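PDB 3MWB: prephenate dehydratase from Arthrobacter aurescens, which probably catalyses the conversion of prephenate to phenylpyruvate, with loss of water and carbon dioxide, in L-phenylalanine biosynthesis. Local coordinates for residues T8-G13 with G50-A55; E45-G50 with V187-A192. All coordinates share one frame; numbering follows the deposited sequence.

Interaction 1 pairs strand 8-12 with the start of strand 54-60. Interaction 2 ties the end of helix 40-48 to the end of strand 181-188. Both belong to the prephenate dehydratase region, and their centres lie about 9 Å apart. They share Gly-50, where helix 40-48 turns off towards strand 54-60. That strand is the common neighbour of strands 8-12 and 181-188 in one mixed sheet. Ala-55 O and Val-187 N are 2.9 Å apart, a probable hydrogen bond across the antiparallel pair. Ala-54 C packs on Val-47 CG2 at 3.5 Å. Both contacts are remote from the phenylalanine-binding residues of the ACT region and from the annotated magnesium-site residues.

Interaction 1: residues T8-G13 with G50-A55; sequences TYTFLG and GEADAA
Tyr-9 and Thr-10 pair with Ala-54 and Ala-55 as neighbouring parallel strands in the mixed sheet of the dehydratase region. Strand 8-12 lies between strands 33-37 and 54-60, which helix 40-48 joins in a beta-alpha-beta crossover. Thr-10 N donates to Ala-54 O at 3.0 Å. Ahead of this ladder, Asp-53 holds Thr-8 at two points. Its carboxylate OD2 takes Thr-8 N on the anti lone pair at 2.7 Å, with an N-H...O angle of 159°. Its backbone N returns a bond to Thr-8 O, also 2.7 Å. Ala-54 N adds a weak bond to the same oxygen. On one face of the sheet, Tyr-9 CD1 lies 3.7 Å from Ala-54 CB, and Ala-54 O lies in the plane of the ring at its edge. Leu-186 of strand 181-188 touches both side chains. On the other face, the chi1 of Thr-10 (64°) sets OG1 between backbone N and carbonyl carbon. There OG1 is 3.2 Å from Ala-55 CB and hydrogen-bonds to Ala-43 O of helix 40-48. Thr-10 CG2 meets Ala-52 CB at 3.7 Å. An alanine in place of Asp-53 would probably leave Thr-8 N without its mate across this contact and the strand end less firmly held. The carboxylate thus does the work of a backbone acceptor, extending the polar link beyond the regular parallel pairing.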
loop_
_atom_site.group_PDB
_atom_site.type_symbol
_atom_site.label_atom_id
_atom_site.label_comp_id
_atom_site.label_asym_id
_atom_site.label_seq_id
_atom_site.Cartn_x
_atom_site.Cartn_y
_atom_site.Cartn_z
ATOM N N THR A 8 -23.439 19.754 35.109
ATOM C CA THR A 8 -24.603 19.886 34.248
ATOM C C THR A 8 -24.432 19.062 32.977
ATOM O O THR A 8 -23.454 19.212 32.268
ATOM C CB THR A 8 -24.832 21.370 33.849
ATOM O OG1 THR A 8 -24.874 22.190 35.025
ATOM C CG2 THR A 8 -26.134 21.539 33.079
ATOM N N TYR A 9 -25.394 18.202 32.700
ATOM C CA TYR A 9 -25.405 17.457 31.466
ATOM C C TYR A 9 -26.531 17.921 30.583
ATOM O O TYR A 9 -27.606 18.280 31.073
ATOM C CB TYR A 9 -25.619 15.978 31.754
ATOM C CG TYR A 9 -24.485 15.322 32.476
ATOM C CD1 TYR A 9 -23.210 15.275 31.913
ATOM C CD2 TYR A 9 -24.682 14.728 33.723
ATOM C CE1 TYR A 9 -22.163 14.664 32.578
ATOM C CE2 TYR A 9 -23.632 14.116 34.397
ATOM C CZ TYR A 9 -22.381 14.086 33.817
ATOM O OH TYR A 9 -21.344 13.471 34.470
ATOM N N THR A 10 -26.286 17.914 29.281
ATOM C CA THR A 10 -27.351 17.957 28.323
ATOM C C THR A 10 -27.443 16.579 27.649
ATOM O O THR A 10 -26.546 15.750 27.780
ATOM C CB THR A 10 -27.164 19.063 27.273
ATOM O OG1 THR A 10 -25.989 18.807 26.495
ATOM C CG2 THR A 10 -27.043 20.449 27.951
ATOM N N PHE A 11 -28.543 16.350 26.949
ATOM C CA PHE A 11 -28.766 15.120 26.206
ATOM C C PHE A 11 -29.848 15.372 25.189
ATOM O O PHE A 11 -30.593 16.364 25.286
ATOM C CB PHE A 11 -29.148 13.946 27.117
ATOM C CG PHE A 11 -30.442 14.129 27.868
ATOM C CD1 PHE A 11 -30.492 14.900 29.028
ATOM C CD2 PHE A 11 -31.610 13.514 27.427
ATOM C CE1 PHE A 11 -31.672 15.046 29.722
ATOM C CE2 PHE A 11 -32.803 13.659 28.120
ATOM C CZ PHE A 11 -32.838 14.425 29.264
ATOM N N LEU A 12 -29.925 14.475 24.209
ATOM C CA LEU A 12 -30.951 14.545 23.194
ATOM C C LEU A 12 -32.287 14.207 23.859
ATOM O O LEU A 12 -32.479 13.102 24.353
ATOM C CB LEU A 12 -30.647 13.576 22.044
ATOM C CG LEU A 12 -31.599 13.596 20.839
ATOM C CD1 LEU A 12 -31.626 14.961 20.141
ATOM C CD2 LEU A 12 -31.226 12.505 19.833
ATOM N N GLY A 13 -33.179 15.188 23.905
ATOM C CA GLY A 13 -34.460 15.016 24.566
ATOM C C GLY A 13 -35.490 14.431 23.628
ATOM O O GLY A 13 -35.163 14.066 22.487
ATOM N N GLY A 50 -20.026 26.850 27.195
ATOM C CA GLY A 50 -19.596 26.906 28.595
ATOM C C GLY A 50 -20.711 26.723 29.611
ATOM O O GLY A 50 -20.498 26.960 30.792
ATOM N N GLU A 51 -21.887 26.292 29.159
ATOM C CA GLU A 51 -23.088 26.263 30.013
ATOM C C GLU A 51 -23.513 24.855 30.421
ATOM O O GLU A 51 -24.507 24.697 31.108
ATOM C CB GLU A 51 -24.276 26.915 29.302
ATOM C CG GLU A 51 -24.058 28.345 28.841
ATOM C CD GLU A 51 -24.214 29.354 29.943
ATOM O OE1 GLU A 51 -23.449 29.312 30.940
ATOM O OE2 GLU A 51 -25.098 30.221 29.791
ATOM N N ALA A 52 -22.796 23.841 29.947
ATOM C CA ALA A 52 -22.997 22.468 30.402
ATOM C C ALA A 52 -21.647 21.790 30.421
ATOM O O ALA A 52 -20.756 22.146 29.655
ATOM C CB ALA A 52 -23.964 21.713 29.479
ATOM N N ASP A 53 -21.483 20.810 31.285
ATOM C CA ASP A 53 -20.199 20.132 31.361
ATOM C C ASP A 53 -20.008 19.116 30.250
ATOM O O ASP A 53 -18.922 19.007 29.709
ATOM C CB ASP A 53 -20.021 19.492 32.722
ATOM C CG ASP A 53 -19.940 20.521 33.813
ATOM O OD1 ASP A 53 -18.958 21.300 33.807
ATOM O OD2 ASP A 53 -20.870 20.574 34.646
ATOM N N ALA A 54 -21.056 18.369 29.924
ATOM C CA ALA A 54 -20.945 17.322 28.923
ATOM C C ALA A 54 -22.309 17.078 28.309
ATOM O O ALA A 54 -23.336 17.383 28.924
ATOM C CB ALA A 54 -20.402 16.053 29.556
ATOM N N ALA A 55 -22.321 16.519 27.102
ATOM C CA ALA A 55 -23.562 16.241 26.402
ATOM C C ALA A 55 -23.594 14.762 26.032
ATOM O O ALA A 55 -22.614 14.248 25.513
ATOM C CB ALA A 55 -23.648 17.088 25.146
#

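Interaction 2: residues E45-G50 with V187-A192; sequences ERVRAG and VSRPGA
Val-47 O is gripped by two donors, Arg-189 NH1 across the contact and Gly-50 N from its own segment. Arg-189 NH1 reaches this oxygen at 2.9 Å with an N-H...O angle of 155°. The bond falls on a carbonyl lone pair, and the oxygen lies close to the guanidinium plane. Gly-50 N binds the same oxygen at 3.0 Å. Gly-50 has positive phi (88°) and closes the helix in a Schellman motif. Its bond to Val-47 O is one of the motif's two, and the arginine shares that oxygen. Gly-50 CA sits over one face of the guanidinium, 3.5 Å from Arg-189 NH1. A CB on Gly-50 would press on the carbonyl oxygen of Ala-49. The arginine chain is bent at chi3 (-61°), which swings NE out of the extended line. Its aliphatic part also lies near the helix end, with Arg-189 CD 3.5 Å from Val-47 O. Val-47 packs against the strand backbone: CG1, anti to the backbone N, lies 3.9 Å from Ser-188 CA and 4.1 Å from Arg-189 CG. Arg-189 NH1 also bonds to Ala-52 O, so one nitrogen links the helix end to the loop that follows it. Val-47 packs on Ala-55 as well, and Ser-188 OG bonds to Asp-53 O. The last turn of helix 40-48 lies against two inner, antiparallel strands of the sheet, near the start of 54-60 and the end of 181-188.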
loop_
_atom_site.group_PDB
_atom_site.type_symbol
_atom_site.label_atom_id
_atom_site.label_comp_id
_atom_site.label_asym_id
_atom_site.label_seq_id
_atom_site.Cartn_x
_atom_site.Cartn_y
_atom_site.Cartn_z
ATOM N N GLU A 45 -24.096 22.548 21.572
ATOM C CA GLU A 45 -23.997 23.990 21.632
ATOM C C GLU A 45 -23.844 24.435 23.080
ATOM O O GLU A 45 -22.979 25.254 23.394
ATOM C CB GLU A 45 -25.296 24.554 21.110
ATOM C CG GLU A 45 -25.208 25.785 20.335
ATOM C CD GLU A 45 -26.521 26.039 19.634
ATOM O OE1 GLU A 45 -27.270 26.934 20.086
ATOM O OE2 GLU A 45 -26.818 25.309 18.653
ATOM N N ARG A 46 -24.673 23.880 23.963
ATOM C CA ARG A 46 -24.637 24.273 25.371
ATOM C C ARG A 46 -23.267 23.968 25.987
ATOM O O ARG A 46 -22.728 24.779 26.748
ATOM C CB ARG A 46 -25.787 23.628 26.173
ATOM N N VAL A 47 -22.692 22.824 25.629
ATOM C CA VAL A 47 -21.359 22.445 26.099
ATOM C C VAL A 47 -20.308 23.425 25.556
ATOM O O VAL A 47 -19.501 23.981 26.306
ATOM C CB VAL A 47 -20.999 20.970 25.681
ATOM C CG1 VAL A 47 -19.560 20.652 26.004
ATOM C CG2 VAL A 47 -21.947 19.967 26.369
ATOM N N ARG A 48 -20.341 23.639 24.245
ATOM C CA ARG A 48 -19.431 24.587 23.591
ATOM C C ARG A 48 -19.476 26.007 24.192
ATOM O O ARG A 48 -18.437 26.658 24.310
ATOM C CB ARG A 48 -19.704 24.617 22.093
ATOM C CG ARG A 48 -19.253 23.348 21.404
ATOM C CD ARG A 48 -19.940 23.112 20.065
ATOM N NE ARG A 48 -19.044 22.370 19.181
ATOM C CZ ARG A 48 -19.441 21.600 18.169
ATOM N NH1 ARG A 48 -20.729 21.445 17.917
ATOM N NH2 ARG A 48 -18.541 20.976 17.417
ATOM N N ALA A 49 -20.671 26.467 24.570
ATOM C CA ALA A 49 -20.879 27.806 25.123
ATOM C C ALA A 49 -20.442 27.946 26.576
ATOM O O ALA A 49 -20.492 29.042 27.131
ATOM C CB ALA A 49 -22.352 28.239 24.974
ATOM N N GLY A 50 -20.026 26.850 27.195
ATOM C CA GLY A 50 -19.596 26.906 28.595
ATOM C C GLY A 50 -20.711 26.723 29.611
ATOM O O GLY A 50 -20.498 26.960 30.792
ATOM N N VAL A 187 -19.701 13.998 25.536
ATOM C CA VAL A 187 -18.780 14.910 24.893
ATOM C C VAL A 187 -18.578 16.189 25.709
ATOM O O VAL A 187 -19.544 16.810 26.097
ATOM C CB VAL A 187 -19.304 15.254 23.489
ATOM C CG1 VAL A 187 -18.327 16.146 22.780
ATOM C CG2 VAL A 187 -19.532 13.948 22.684
ATOM N N SER A 188 -17.329 16.583 25.953
ATOM C CA SER A 188 -17.045 17.813 26.697
ATOM C C SER A 188 -16.145 18.741 25.890
ATOM O O SER A 188 -15.693 18.378 24.796
ATOM C CB SER A 188 -16.375 17.483 28.030
ATOM O OG SER A 188 -17.179 16.618 28.803
ATOM N N ARG A 189 -15.880 19.928 26.431
ATOM C CA ARG A 189 -14.840 20.804 25.902
ATOM C C ARG A 189 -13.477 20.126 26.177
ATOM O O ARG A 189 -13.383 19.313 27.095
ATOM C CB ARG A 189 -14.885 22.184 26.593
ATOM C CG ARG A 189 -16.166 22.995 26.325
ATOM C CD ARG A 189 -16.142 24.394 26.984
ATOM N NE ARG A 189 -16.038 24.375 28.454
ATOM C CZ ARG A 189 -17.024 24.062 29.304
ATOM N NH1 ARG A 189 -18.236 23.715 28.874
ATOM N NH2 ARG A 189 -16.788 24.081 30.602
ATOM N N PRO A 190 -12.420 20.465 25.391
ATOM C CA PRO A 190 -11.099 19.851 25.599
ATOM C C PRO A 190 -10.535 20.216 26.958
ATOM O O PRO A 190 -10.686 21.344 27.397
ATOM C CB PRO A 190 -10.221 20.502 24.513
ATOM C CG PRO A 190 -11.136 21.084 23.544
ATOM C CD PRO A 190 -12.395 21.439 24.281
ATOM N N GLY A 191 -9.912 19.250 27.617
ATOM C CA GLY A 191 -9.178 19.482 28.866
ATOM C C GLY A 191 -8.059 18.459 28.881
ATOM O O GLY A 191 -7.454 18.199 27.842
ATOM N N ALA A 192 -7.812 17.830 30.022
ATOM C CA ALA A 192 -6.772 16.801 30.079
ATOM C C ALA A 192 -7.233 15.510 29.428
ATOM O O ALA A 192 -8.412 15.181 29.475
ATOM C CB ALA A 192 -6.371 16.540 31.543
#